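PDB 2YGM: blood group a-and b-cleaving endo-beta-galactosidase from Streptococcus pneumoniae, which forms part of an enzyme that probably cleaves blood group A and B glycans, with two NPCBM/NEW2 modules, the first binding a fucosylated galactose glycan. Local coordinates for residues 12-17 and 26-31; 44-49 and 89-94; 63-68 and 157-162; 100-105 and 125-130. One frame throughout, in Å; residues are numbered along the deposited sequence.

Contact 1 (12-17 and 26-31); sequences MDWSSA and KTVQKD. With FUC (alpha-L-fucopyranose), chain C.
At the edge where the two main sheets of a galactose-binding beta-sandwich module approach each other, Trp14 lies against Val28 and Lys30. Strand 16-17 borders the five-stranded sheet and strand 29-30 belongs to the other, so the indole bridges both. With CG set between the backbone N and the carbonyl carbon (chi1 56°), the ring swings back over its own chain toward segment 26-31. Its six-membered end does the touching: CH2 brings its edge to 3.1 Å from Val28 O, close to the ring plane, and CZ3 packs 3.7 Å from Val28 CG1. The other branch, Val28 CG2, meets Ala17 CB at 3.8 Å. Ala17 CB also lies over one face of the Trp14 indole, where alanine's short side chain allows close approach. Lys30 runs fully extended past CZ3, its aliphatic chain suiting the ring, and delivers its ammonium to Met12 O, NZ to O 2.9 Å. Asp13 OD1, 4.0 Å from Lys30 NZ, adds only a long salt bridge. At the start of segment 26-31, Lys26 NZ donates to the fucose hydroxyls O3 (2.8 Å) and O4 (3.0 Å), and Asp21 also bonds this sugar. A loop beside the sandwich thus carries a sugar-binding lysine, consistent with a carbohydrate-binding module of the galactose-binding-domain clan.

Contact 2 (44-49 and 89-94); sequences KISLLT and IDQSAN. With GLA (alpha-D-galactopyranose), chain B.
Two bonds join Ser46 to the turn at Asp90 and Gln91. Ser46 N donates to Asp90 OD2 over 3.2 Å, arriving from above the carboxylate plane, and Gln91 N returns a bond to Ser46 O at 3.0 Å. One strand residue thus has both its backbone polar groups taken up by the loop. Around this pair the packing is close. Gln91 CB sits 3.2 Å from Ser46 OG, a fit helped by the small serine, and the glutamine chain then bends at chi2 (-77°) to carry NE2 across Leu48 CD1 at 3.4 Å. Leu47 CD2 reaches Ile89 O from the other side of the strand, 3.4 Å away.

What fixes the Asp90 carboxylate is its own turn. OD1 accepts from Ser92 N at 2.8 Å through the anti lone pair, and from Ser92 OG at 2.6 Å above the plane. Aspartate suits because OD1 serves Ser92 while OD2 takes Ser46 N; serine adds its hydroxyl to the backbone N-H. Further out, strand 45-48 is paired with 54-57, and the Asp90 backbone bonds to that of Glu160. Beyond the turn, Asn94 ND2 donates to O2 of the alpha-galactose over 3.2 Å, so the loop anchored here ends at the glycan. The Asx turn at Asp90, laid over a type I beta turn from Asp90 to Ala93 whose closing bond is weak, gives the loop its shape.

Contact 3 (63-68 and 157-162); sequences TVADSP and WGDEVV. With CA (calcium ion), chain E; GLA (alpha-D-galactopyranose), chain B; GAL (beta-D-galactopyranose), chain D.
Glu160 folds back on itself, its chain bent at chi2 (-87°), and this carries OE2 to 3.8 Å from Val64 CG2 and at the same time to the galactose of chain B. Val64 holds CG1 anti to its amide (chi1 169°), which sends that methyl against the same sugar's C6 while CG2 stays with the carboxylate. Glu160 OE2 accepts from the sugar O4 at 2.5 Å, more weakly from its O3, and also bonds Thr35 OG1. Gly158 N also donates to this sugar, 3.3 Å from O5, and Trp157 lays a face of its indole under the neighbouring beta-galactose, whose C6 stands 3.7 Å above the ring centre, the usual apolar platform for a sugar.

Backbone bonds hold these groups in place. Thr63 N meets Val161 O nearly head-on at 2.8 Å. Two residues along, Ala65 N donates to Asp159 O at 3.1 Å, an oxygen that also accepts from Val161 N in an inverse gamma turn. The small Ala65 lets its CB pack 3.8 Å from Asp159 CB, beside a carboxylate whose OD2 binds calcium at 2.3 Å. A water and the carbonyl oxygens of Val102, Ala152 and His155 also bind the calcium.

Asp159 is thus held by calcium at its carboxylate and by backbone hydrogen bonds at its carbonyl oxygen. With a carboxylate reading O4, the hydroxyl that is axial in galactose, the chemistry is consistent with selection of a terminal alpha-galactose.

Contact 4 (100-105 and 125-130); sequences HAVVDR and GFRYNT. With CA (calcium ion), chain E; GAL (beta-D-galactopyranose), chain D.
Val103 O takes the shortest bond between the segments, from Phe126 N at 2.7 Å, and Val103 N answers to Phe126 O at 2.9 Å. Both are almost straight, making a single antiparallel, hydrogen-bonded bridge between two loops. Gly125, at a positive phi of 68°, brings its CA to 3.3 Å from Val103 O; glycine suits the place because a CB here would point at segment 100-105 and collide with Val103 O and Asp104 O. Next to the bridge, Arg127 bends at chi2 and chi3 to lie alongside Val102. Its NE is 3.7 Å from Val102 CG2, and CG1 rests over one face of the guanidinium, so the valine's two branches support a long, flat cation. Arg127 N is tied to Thr130 OG1 at 2.7 Å within a type I turn, and the compact Ala101 CB packs on Tyr128 CB.

Segment 100-105 faces the ligands: His100 NE2 shares a bond with O4 of the beta-galactose, 2.8 Å away in the imidazole plane, and Val102 O binds calcium at 2.4 Å. The peptide between Val102 and Val103 therefore gives its oxygen to the metal and its N-H to Phe126, two pulls that would probably polarise it cooperatively and strengthen each other.

All four contacts belong to the first NPCBM/NEW2 module, on one side of the centre of the chain. Contact 1 closes before the others open; the segments of contacts 2 and 3 alternate along the sequence, and contact 4 is nested inside the loop that contact 3 closes. Contacts 1 and 3 reach the same six-stranded antiparallel sheet, through strands 29-30 and 161-171. Centre to centre, contacts 3 and 4 are about 9 Å apart, sharing the calcium, a water and the beta-galactose; contacts 2 and 3, about 12 Å apart, both touch the alpha-galactose; contact 1, about 22 Å from contact 4, reaches the fucose. Loops distant in sequence thus converge into one glycan-binding site.

Contact 1 (12-17 and 26-31)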
# COMPACT_ATOMS: atom_id res chain seq x y z
N MET A 12 -10.93 3.40 -1.71
CA MET A 12 -12.18 3.04 -1.05
C MET A 12 -13.36 3.03 -2.02
O MET A 12 -13.19 3.29 -3.22
CB MET A 12 -12.50 4.01 0.09
CG MET A 12 -11.46 4.10 1.19
SD MET A 12 -12.12 5.08 2.55
CE MET A 12 -10.71 6.12 2.89
N ASP A 13 -14.54 2.75 -1.50
CA ASP A 13 -15.77 2.84 -2.27
C ASP A 13 -16.64 3.97 -1.75
O ASP A 13 -16.94 4.05 -0.56
CB ASP A 13 -16.55 1.52 -2.21
CG ASP A 13 -15.86 0.40 -2.98
OD1 ASP A 13 -15.61 0.57 -4.19
OD2 ASP A 13 -15.58 -0.64 -2.36
N TRP A 14 -17.03 4.86 -2.66
CA TRP A 14 -18.01 5.89 -2.34
C TRP A 14 -19.41 5.30 -2.31
O TRP A 14 -19.75 4.45 -3.14
CB TRP A 14 -17.93 7.06 -3.33
CG TRP A 14 -18.10 6.71 -4.79
CD1 TRP A 14 -19.21 6.20 -5.39
CD2 TRP A 14 -17.13 6.88 -5.83
NE1 TRP A 14 -19.00 6.03 -6.73
CE2 TRP A 14 -17.72 6.44 -7.03
CE3 TRP A 14 -15.81 7.36 -5.86
CZ2 TRP A 14 -17.05 6.46 -8.26
CZ3 TRP A 14 -15.14 7.38 -7.08
CH2 TRP A 14 -15.76 6.93 -8.26
N SER A 15 -20.21 5.73 -1.34
CA SER A 15 -21.61 5.32 -1.26
C SER A 15 -22.46 6.04 -2.32
O SER A 15 -23.53 5.57 -2.69
CB SER A 15 -22.17 5.57 0.14
OG SER A 15 -22.10 6.94 0.48
N SER A 16 -21.95 7.18 -2.78
CA SER A 16 -22.57 7.96 -3.86
C SER A 16 -21.57 8.95 -4.46
O SER A 16 -20.63 9.38 -3.79
CB SER A 16 -23.80 8.72 -3.35
OG SER A 16 -23.47 9.51 -2.22
N ALA A 17 -21.80 9.31 -5.73
CA ALA A 17 -20.92 10.23 -6.45
C ALA A 17 -21.64 10.88 -7.64
O ALA A 17 -22.11 10.18 -8.54
CB ALA A 17 -19.66 9.52 -6.93
N LYS A 26 -20.13 8.76 -18.38
CA LYS A 26 -18.88 9.08 -17.71
C LYS A 26 -19.08 9.08 -16.19
O LYS A 26 -20.17 9.41 -15.71
CB LYS A 26 -18.35 10.44 -18.17
CG LYS A 26 -18.05 10.53 -19.65
CD LYS A 26 -17.72 11.95 -20.05
CE LYS A 26 -17.23 12.02 -21.47
NZ LYS A 26 -17.08 13.42 -21.93
N THR A 27 -18.03 8.72 -15.45
CA THR A 27 -18.11 8.68 -13.99
C THR A 27 -16.92 9.37 -13.31
O THR A 27 -15.93 9.70 -13.96
CB THR A 27 -18.26 7.23 -13.46
OG1 THR A 27 -17.35 6.36 -14.16
CG2 THR A 27 -19.68 6.72 -13.66
N VAL A 28 -17.06 9.59 -12.00
CA VAL A 28 -16.02 10.18 -11.15
C VAL A 28 -14.74 9.35 -11.21
O VAL A 28 -14.75 8.15 -10.98
CB VAL A 28 -16.51 10.31 -9.68
CG1 VAL A 28 -15.37 10.64 -8.73
CG2 VAL A 28 -17.62 11.35 -9.57
N GLN A 29 -13.62 10.01 -11.53
CA GLN A 29 -12.36 9.31 -11.73
C GLN A 29 -11.50 9.20 -10.47
O GLN A 29 -11.22 10.20 -9.81
CB GLN A 29 -11.56 9.92 -12.89
CG GLN A 29 -12.17 9.70 -14.28
CD GLN A 29 -12.41 8.23 -14.61
OE1 GLN A 29 -11.74 7.34 -14.09
NE2 GLN A 29 -13.37 7.98 -15.50
N LYS A 30 -11.08 7.97 -10.17
CA LYS A 30 -10.09 7.71 -9.12
C LYS A 30 -8.69 7.90 -9.70
O LYS A 30 -8.39 7.37 -10.78
CB LYS A 30 -10.25 6.29 -8.57
CG LYS A 30 -11.53 6.05 -7.79
CD LYS A 30 -11.67 4.58 -7.39
CE LYS A 30 -12.90 4.38 -6.52
NZ LYS A 30 -13.10 2.95 -6.13
N ASP A 31 -7.86 8.65 -8.99
CA ASP A 31 -6.44 8.85 -9.34
C ASP A 31 -6.21 9.40 -10.75
O ASP A 31 -5.27 8.97 -11.43
CB ASP A 31 -5.64 7.55 -9.11
CG ASP A 31 -5.82 6.99 -7.72
OD1 ASP A 31 -5.89 7.78 -6.75
OD2 ASP A 31 -5.88 5.74 -7.59
C1 FUC C . -17.52 18.14 -23.37
C2 FUC C . -17.85 16.97 -22.45
C3 FUC C . -19.05 16.19 -23.00
C4 FUC C . -18.79 15.76 -24.44
C5 FUC C . -18.45 17.00 -25.27
C6 FUC C . -18.18 16.66 -26.74
O2 FUC C . -18.14 17.44 -21.16
O3 FUC C . -19.31 15.08 -22.18
O4 FUC C . -17.73 14.84 -24.48
O5 FUC C . -17.34 17.70 -24.71

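Contact 2 (44-49 and 89-94)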
# COMPACT_ATOMS: atom_id res chain seq x y z
N LYS A 44 -1.87 12.28 -14.99
CA LYS A 44 -2.06 12.27 -13.54
C LYS A 44 -2.57 13.61 -13.01
O LYS A 44 -2.58 14.61 -13.73
CB LYS A 44 -0.76 11.86 -12.84
CG LYS A 44 -0.42 10.40 -12.99
CD LYS A 44 0.79 10.02 -12.13
CE LYS A 44 0.97 8.51 -12.07
NZ LYS A 44 -0.16 7.84 -11.36
N ILE A 45 -3.01 13.60 -11.75
CA ILE A 45 -3.55 14.79 -11.10
C ILE A 45 -2.46 15.83 -10.84
O ILE A 45 -1.46 15.54 -10.18
CB ILE A 45 -4.28 14.42 -9.78
CG1 ILE A 45 -5.49 13.52 -10.08
CG2 ILE A 45 -4.72 15.68 -9.03
CD1 ILE A 45 -6.09 12.85 -8.86
N SER A 46 -2.64 17.03 -11.39
CA SER A 46 -1.66 18.10 -11.25
C SER A 46 -2.28 19.43 -10.79
O SER A 46 -3.24 19.92 -11.38
CB SER A 46 -0.87 18.30 -12.54
OG SER A 46 -1.71 18.73 -13.59
N LEU A 47 -1.70 19.99 -9.73
CA LEU A 47 -2.14 21.26 -9.18
C LEU A 47 -0.98 22.25 -9.07
O LEU A 47 0.17 21.91 -9.34
CB LEU A 47 -2.79 21.06 -7.81
CG LEU A 47 -4.23 20.57 -7.79
CD1 LEU A 47 -4.67 20.23 -6.38
CD2 LEU A 47 -5.15 21.61 -8.41
N LEU A 48 -1.31 23.47 -8.67
CA LEU A 48 -0.33 24.53 -8.52
C LEU A 48 -0.03 24.77 -7.04
O LEU A 48 -0.90 25.17 -6.28
CB LEU A 48 -0.86 25.82 -9.17
CG LEU A 48 0.12 26.75 -9.88
CD1 LEU A 48 0.67 26.11 -11.15
CD2 LEU A 48 -0.57 28.06 -10.21
N THR A 49 1.22 24.49 -6.65
CA THR A 49 1.69 24.79 -5.29
C THR A 49 2.14 26.26 -5.25
O THR A 49 1.71 27.06 -6.08
CB THR A 49 2.85 23.83 -4.86
OG1 THR A 49 2.65 22.53 -5.41
CG2 THR A 49 2.93 23.72 -3.33
N ILE A 89 -8.39 23.47 -9.15
CA ILE A 89 -8.74 23.03 -10.50
C ILE A 89 -7.49 22.47 -11.18
O ILE A 89 -6.44 23.11 -11.20
CB ILE A 89 -9.39 24.16 -11.33
CG1 ILE A 89 -10.62 24.71 -10.60
CG2 ILE A 89 -9.76 23.67 -12.73
CD1 ILE A 89 -11.07 26.08 -11.07
N ASP A 90 -7.63 21.27 -11.73
CA ASP A 90 -6.54 20.57 -12.40
C ASP A 90 -5.90 21.41 -13.52
O ASP A 90 -6.56 22.26 -14.13
CB ASP A 90 -7.05 19.24 -12.96
CG ASP A 90 -5.94 18.27 -13.27
OD1 ASP A 90 -5.31 18.41 -14.34
OD2 ASP A 90 -5.70 17.37 -12.43
N GLN A 91 -4.61 21.17 -13.78
CA GLN A 91 -3.89 21.90 -14.83
C GLN A 91 -4.34 21.51 -16.24
O GLN A 91 -4.12 22.27 -17.19
CB GLN A 91 -2.37 21.70 -14.68
CG GLN A 91 -1.75 22.38 -13.46
CD GLN A 91 -1.58 23.88 -13.63
OE1 GLN A 91 -2.54 24.64 -13.55
NE2 GLN A 91 -0.35 24.32 -13.87
N SER A 92 -4.97 20.35 -16.38
CA SER A 92 -5.41 19.82 -17.68
C SER A 92 -6.76 20.36 -18.15
O SER A 92 -7.18 20.11 -19.29
CB SER A 92 -5.44 18.29 -17.65
OG SER A 92 -6.36 17.80 -16.69
N ALA A 93 -7.43 21.12 -17.28
CA ALA A 93 -8.75 21.68 -17.56
C ALA A 93 -8.77 22.52 -18.83
O ALA A 93 -7.86 23.32 -19.08
CB ALA A 93 -9.22 22.50 -16.38
N ASN A 94 -9.81 22.33 -19.64
CA ASN A 94 -10.04 23.15 -20.83
C ASN A 94 -10.40 24.58 -20.41
O ASN A 94 -11.55 24.89 -20.12
CB ASN A 94 -11.11 22.53 -21.73
CG ASN A 94 -11.50 23.43 -22.90
OD1 ASN A 94 -10.65 24.04 -23.56
ND2 ASN A 94 -12.80 23.51 -23.17
C1 GLA B . -15.91 21.31 -20.86
C2 GLA B . -14.55 20.63 -20.68
C3 GLA B . -14.74 19.15 -20.35
C4 GLA B . -15.60 19.00 -19.10
C5 GLA B . -16.93 19.72 -19.30
C6 GLA B . -17.76 19.68 -18.01
O2 GLA B . -13.78 20.75 -21.85
O3 GLA B . -13.49 18.54 -20.16
O4 GLA B . -14.91 19.54 -17.98
O5 GLA B . -16.76 21.06 -19.74
O6 GLA B . -18.89 20.51 -18.13

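Contact 3 (63-68 and 157-162)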
# COMPACT_ATOMS: atom_id res chain seq x y z
N THR A 63 -13.20 15.12 -10.32
CA THR A 63 -14.62 15.32 -10.65
C THR A 63 -14.88 16.61 -11.44
O THR A 63 -13.97 17.39 -11.71
CB THR A 63 -15.52 15.27 -9.38
OG1 THR A 63 -16.90 15.19 -9.77
CG2 THR A 63 -15.31 16.49 -8.48
N VAL A 64 -16.14 16.79 -11.83
CA VAL A 64 -16.61 18.05 -12.40
C VAL A 64 -17.64 18.62 -11.44
O VAL A 64 -18.57 17.93 -11.05
CB VAL A 64 -17.21 17.86 -13.82
CG1 VAL A 64 -17.93 19.11 -14.29
CG2 VAL A 64 -16.12 17.47 -14.82
N ALA A 65 -17.45 19.88 -11.05
CA ALA A 65 -18.35 20.56 -10.12
C ALA A 65 -19.76 20.68 -10.68
O ALA A 65 -19.95 20.74 -11.89
CB ALA A 65 -17.80 21.93 -9.76
N ASP A 66 -20.75 20.71 -9.79
CA ASP A 66 -22.15 20.91 -10.19
C ASP A 66 -22.82 21.89 -9.21
O ASP A 66 -22.21 22.88 -8.82
CB ASP A 66 -22.89 19.57 -10.28
CG ASP A 66 -23.97 19.56 -11.36
OD1 ASP A 66 -24.07 20.54 -12.13
OD2 ASP A 66 -24.73 18.57 -11.43
N SER A 67 -24.06 21.62 -8.82
CA SER A 67 -24.76 22.52 -7.88
C SER A 67 -25.37 21.82 -6.65
O SER A 67 -26.58 21.90 -6.43
CB SER A 67 -25.82 23.35 -8.61
OG SER A 67 -25.22 24.41 -9.33
N PRO A 68 -24.53 21.15 -5.84
CA PRO A 68 -23.11 20.84 -6.05
C PRO A 68 -22.88 19.45 -6.63
O PRO A 68 -23.81 18.65 -6.72
CB PRO A 68 -22.54 20.90 -4.63
CG PRO A 68 -23.67 20.45 -3.77
CD PRO A 68 -24.95 20.87 -4.45
N TRP A 157 -18.53 24.06 -16.95
CA TRP A 157 -17.49 23.96 -17.97
C TRP A 157 -16.06 24.12 -17.44
O TRP A 157 -15.73 25.13 -16.82
CB TRP A 157 -17.75 24.95 -19.11
CG TRP A 157 -19.09 24.74 -19.79
CD1 TRP A 157 -19.75 23.55 -19.97
CD2 TRP A 157 -19.90 25.75 -20.41
NE1 TRP A 157 -20.93 23.76 -20.64
CE2 TRP A 157 -21.05 25.10 -20.93
CE3 TRP A 157 -19.78 27.13 -20.57
CZ2 TRP A 157 -22.06 25.79 -21.60
CZ3 TRP A 157 -20.79 27.82 -21.24
CH2 TRP A 157 -21.92 27.14 -21.74
N GLY A 158 -15.24 23.10 -17.67
CA GLY A 158 -13.84 23.11 -17.26
C GLY A 158 -13.60 23.02 -15.76
O GLY A 158 -12.46 23.16 -15.31
N ASP A 159 -14.67 22.79 -15.00
CA ASP A 159 -14.59 22.71 -13.55
C ASP A 159 -14.03 21.37 -13.09
O ASP A 159 -14.67 20.65 -12.30
CB ASP A 159 -15.96 22.98 -12.92
CG ASP A 159 -16.47 24.38 -13.17
OD1 ASP A 159 -15.78 25.17 -13.86
OD2 ASP A 159 -17.57 24.71 -12.69
N GLU A 160 -12.84 21.05 -13.57
CA GLU A 160 -12.17 19.78 -13.28
C GLU A 160 -11.59 19.79 -11.86
O GLU A 160 -10.38 19.77 -11.67
CB GLU A 160 -11.04 19.54 -14.28
CG GLU A 160 -11.45 19.61 -15.75
CD GLU A 160 -11.96 18.30 -16.26
OE1 GLU A 160 -11.27 17.27 -16.10
OE2 GLU A 160 -13.06 18.29 -16.85
N VAL A 161 -12.48 19.80 -10.86
CA VAL A 161 -12.05 19.83 -9.47
C VAL A 161 -11.35 18.53 -9.11
O VAL A 161 -11.86 17.44 -9.42
CB VAL A 161 -13.23 20.09 -8.49
CG1 VAL A 161 -12.80 19.87 -7.04
CG2 VAL A 161 -13.78 21.49 -8.68
N VAL A 162 -10.19 18.66 -8.49
CA VAL A 162 -9.46 17.51 -7.97
C VAL A 162 -9.25 17.62 -6.47
O VAL A 162 -8.89 18.68 -5.94
CB VAL A 162 -8.10 17.29 -8.70
CG1 VAL A 162 -8.33 16.78 -10.12
CG2 VAL A 162 -7.25 18.56 -8.71
CA CA E . -18.18 26.87 -13.34
C1 GLA B . -15.91 21.31 -20.86
C2 GLA B . -14.55 20.63 -20.68
C3 GLA B . -14.74 19.15 -20.35
C4 GLA B . -15.60 19.00 -19.10
C5 GLA B . -16.93 19.72 -19.30
C6 GLA B . -17.76 19.68 -18.01
O2 GLA B . -13.78 20.75 -21.85
O3 GLA B . -13.49 18.54 -20.16
O4 GLA B . -14.91 19.54 -17.98
O5 GLA B . -16.76 21.06 -19.74
O6 GLA B . -18.89 20.51 -18.13
C1 GAL D . -19.36 20.99 -24.42
C2 GAL D . -18.16 20.43 -23.66
C3 GAL D . -17.73 21.34 -22.50
C4 GAL D . -17.82 22.84 -22.84
C5 GAL D . -19.08 23.16 -23.67
C6 GAL D . -19.16 24.62 -24.10
O2 GAL D . -18.54 19.16 -23.18
O3 GAL D . -16.40 20.97 -22.18
O4 GAL D . -16.66 23.26 -23.52
O5 GAL D . -19.13 22.33 -24.80
O6 GAL D . -20.43 24.87 -24.65
O HOH W 1 -19.25 28.89 -13.42

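Contact 4 (100-105 and 125-130)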
# COMPACT_ATOMS: atom_id res chain seq x y z
N HIS A 100 -14.96 29.17 -18.49
CA HIS A 100 -14.55 27.81 -18.15
C HIS A 100 -13.66 27.80 -16.90
O HIS A 100 -13.04 28.82 -16.58
CB HIS A 100 -13.79 27.16 -19.31
CG HIS A 100 -14.67 26.56 -20.36
ND1 HIS A 100 -15.67 27.26 -20.99
CD2 HIS A 100 -14.70 25.31 -20.89
CE1 HIS A 100 -16.28 26.48 -21.86
NE2 HIS A 100 -15.71 25.29 -21.82
N ALA A 101 -13.61 26.67 -16.21
CA ALA A 101 -12.82 26.51 -14.98
C ALA A 101 -13.04 27.66 -13.99
O ALA A 101 -12.11 28.40 -13.64
CB ALA A 101 -11.34 26.33 -15.31
N VAL A 102 -14.29 27.82 -13.58
CA VAL A 102 -14.68 28.81 -12.58
C VAL A 102 -15.47 28.07 -11.51
O VAL A 102 -16.63 27.71 -11.73
CB VAL A 102 -15.52 29.96 -13.19
CG1 VAL A 102 -15.99 30.93 -12.11
CG2 VAL A 102 -14.73 30.71 -14.27
N VAL A 103 -14.83 27.83 -10.38
CA VAL A 103 -15.46 27.09 -9.29
C VAL A 103 -15.77 28.04 -8.15
O VAL A 103 -14.89 28.75 -7.66
CB VAL A 103 -14.60 25.89 -8.83
CG1 VAL A 103 -15.15 25.27 -7.55
CG2 VAL A 103 -14.53 24.85 -9.94
N ASP A 104 -17.04 28.06 -7.76
CA ASP A 104 -17.52 29.00 -6.75
C ASP A 104 -16.98 28.66 -5.37
O ASP A 104 -16.55 29.56 -4.63
CB ASP A 104 -19.05 29.01 -6.74
CG ASP A 104 -19.61 30.06 -5.80
OD1 ASP A 104 -19.72 31.23 -6.21
OD2 ASP A 104 -19.95 29.71 -4.64
N ARG A 105 -16.99 27.37 -5.04
CA ARG A 105 -16.83 26.92 -3.66
C ARG A 105 -16.53 25.43 -3.59
O ARG A 105 -17.05 24.64 -4.38
CB ARG A 105 -18.14 27.20 -2.92
CG ARG A 105 -18.05 27.25 -1.42
CD ARG A 105 -19.23 28.02 -0.83
NE ARG A 105 -20.48 27.26 -0.82
CZ ARG A 105 -21.51 27.47 -1.64
NH1 ARG A 105 -21.46 28.41 -2.58
NH2 ARG A 105 -22.61 26.73 -1.53
N GLY A 125 -13.65 32.33 -5.08
CA GLY A 125 -13.60 30.95 -5.56
C GLY A 125 -12.28 30.57 -6.21
O GLY A 125 -11.23 31.12 -5.87
N PHE A 126 -12.34 29.64 -7.16
CA PHE A 126 -11.15 29.14 -7.85
C PHE A 126 -11.23 29.37 -9.36
O PHE A 126 -12.25 29.09 -9.99
CB PHE A 126 -10.97 27.64 -7.59
CG PHE A 126 -10.68 27.28 -6.15
CD1 PHE A 126 -11.72 27.16 -5.23
CD2 PHE A 126 -9.38 27.04 -5.73
CE1 PHE A 126 -11.45 26.81 -3.90
CE2 PHE A 126 -9.10 26.69 -4.40
CZ PHE A 126 -10.15 26.58 -3.49
N ARG A 127 -10.14 29.88 -9.92
CA ARG A 127 -9.98 29.97 -11.37
C ARG A 127 -8.92 28.97 -11.84
O ARG A 127 -8.33 28.25 -11.02
CB ARG A 127 -9.61 31.40 -11.80
CG ARG A 127 -10.66 32.49 -11.50
CD ARG A 127 -12.01 32.19 -12.14
NE ARG A 127 -12.67 33.39 -12.68
CZ ARG A 127 -13.51 34.17 -12.00
NH1 ARG A 127 -13.82 33.91 -10.74
NH2 ARG A 127 -14.05 35.22 -12.60
N TYR A 128 -8.68 28.92 -13.14
CA TYR A 128 -7.73 27.98 -13.74
C TYR A 128 -6.30 28.14 -13.20
O TYR A 128 -5.52 27.18 -13.21
CB TYR A 128 -7.75 28.09 -15.27
CG TYR A 128 -6.68 29.00 -15.85
CD1 TYR A 128 -6.89 30.39 -15.94
CD2 TYR A 128 -5.47 28.48 -16.31
CE1 TYR A 128 -5.91 31.22 -16.47
CE2 TYR A 128 -4.48 29.31 -16.84
CZ TYR A 128 -4.71 30.68 -16.92
OH TYR A 128 -3.73 31.49 -17.45
N ASN A 129 -5.95 29.34 -12.74
CA ASN A 129 -4.59 29.60 -12.24
C ASN A 129 -4.45 29.71 -10.72
O ASN A 129 -3.34 29.89 -10.21
CB ASN A 129 -3.94 30.80 -12.95
CG ASN A 129 -4.76 32.09 -12.83
OD1 ASN A 129 -5.85 32.10 -12.26
ND2 ASN A 129 -4.23 33.17 -13.38
N THR A 130 -5.57 29.59 -10.00
CA THR A 130 -5.57 29.65 -8.53
C THR A 130 -4.72 28.52 -7.95
O THR A 130 -4.88 27.36 -8.32
CB THR A 130 -7.00 29.60 -7.94
OG1 THR A 130 -7.84 30.54 -8.61
CG2 THR A 130 -6.98 29.95 -6.46
CA CA E . -18.18 26.87 -13.34
C1 GAL D . -19.36 20.99 -24.42
C2 GAL D . -18.16 20.43 -23.66
C3 GAL D . -17.73 21.34 -22.50
C4 GAL D . -17.82 22.84 -22.84
C5 GAL D . -19.08 23.16 -23.67
C6 GAL D . -19.16 24.62 -24.10
O2 GAL D . -18.54 19.16 -23.18
O3 GAL D . -16.40 20.97 -22.18
O4 GAL D . -16.66 23.26 -23.52
O5 GAL D . -19.13 22.33 -24.80
O6 GAL D . -20.43 24.87 -24.65
O HOH W 1 -19.25 28.89 -13.42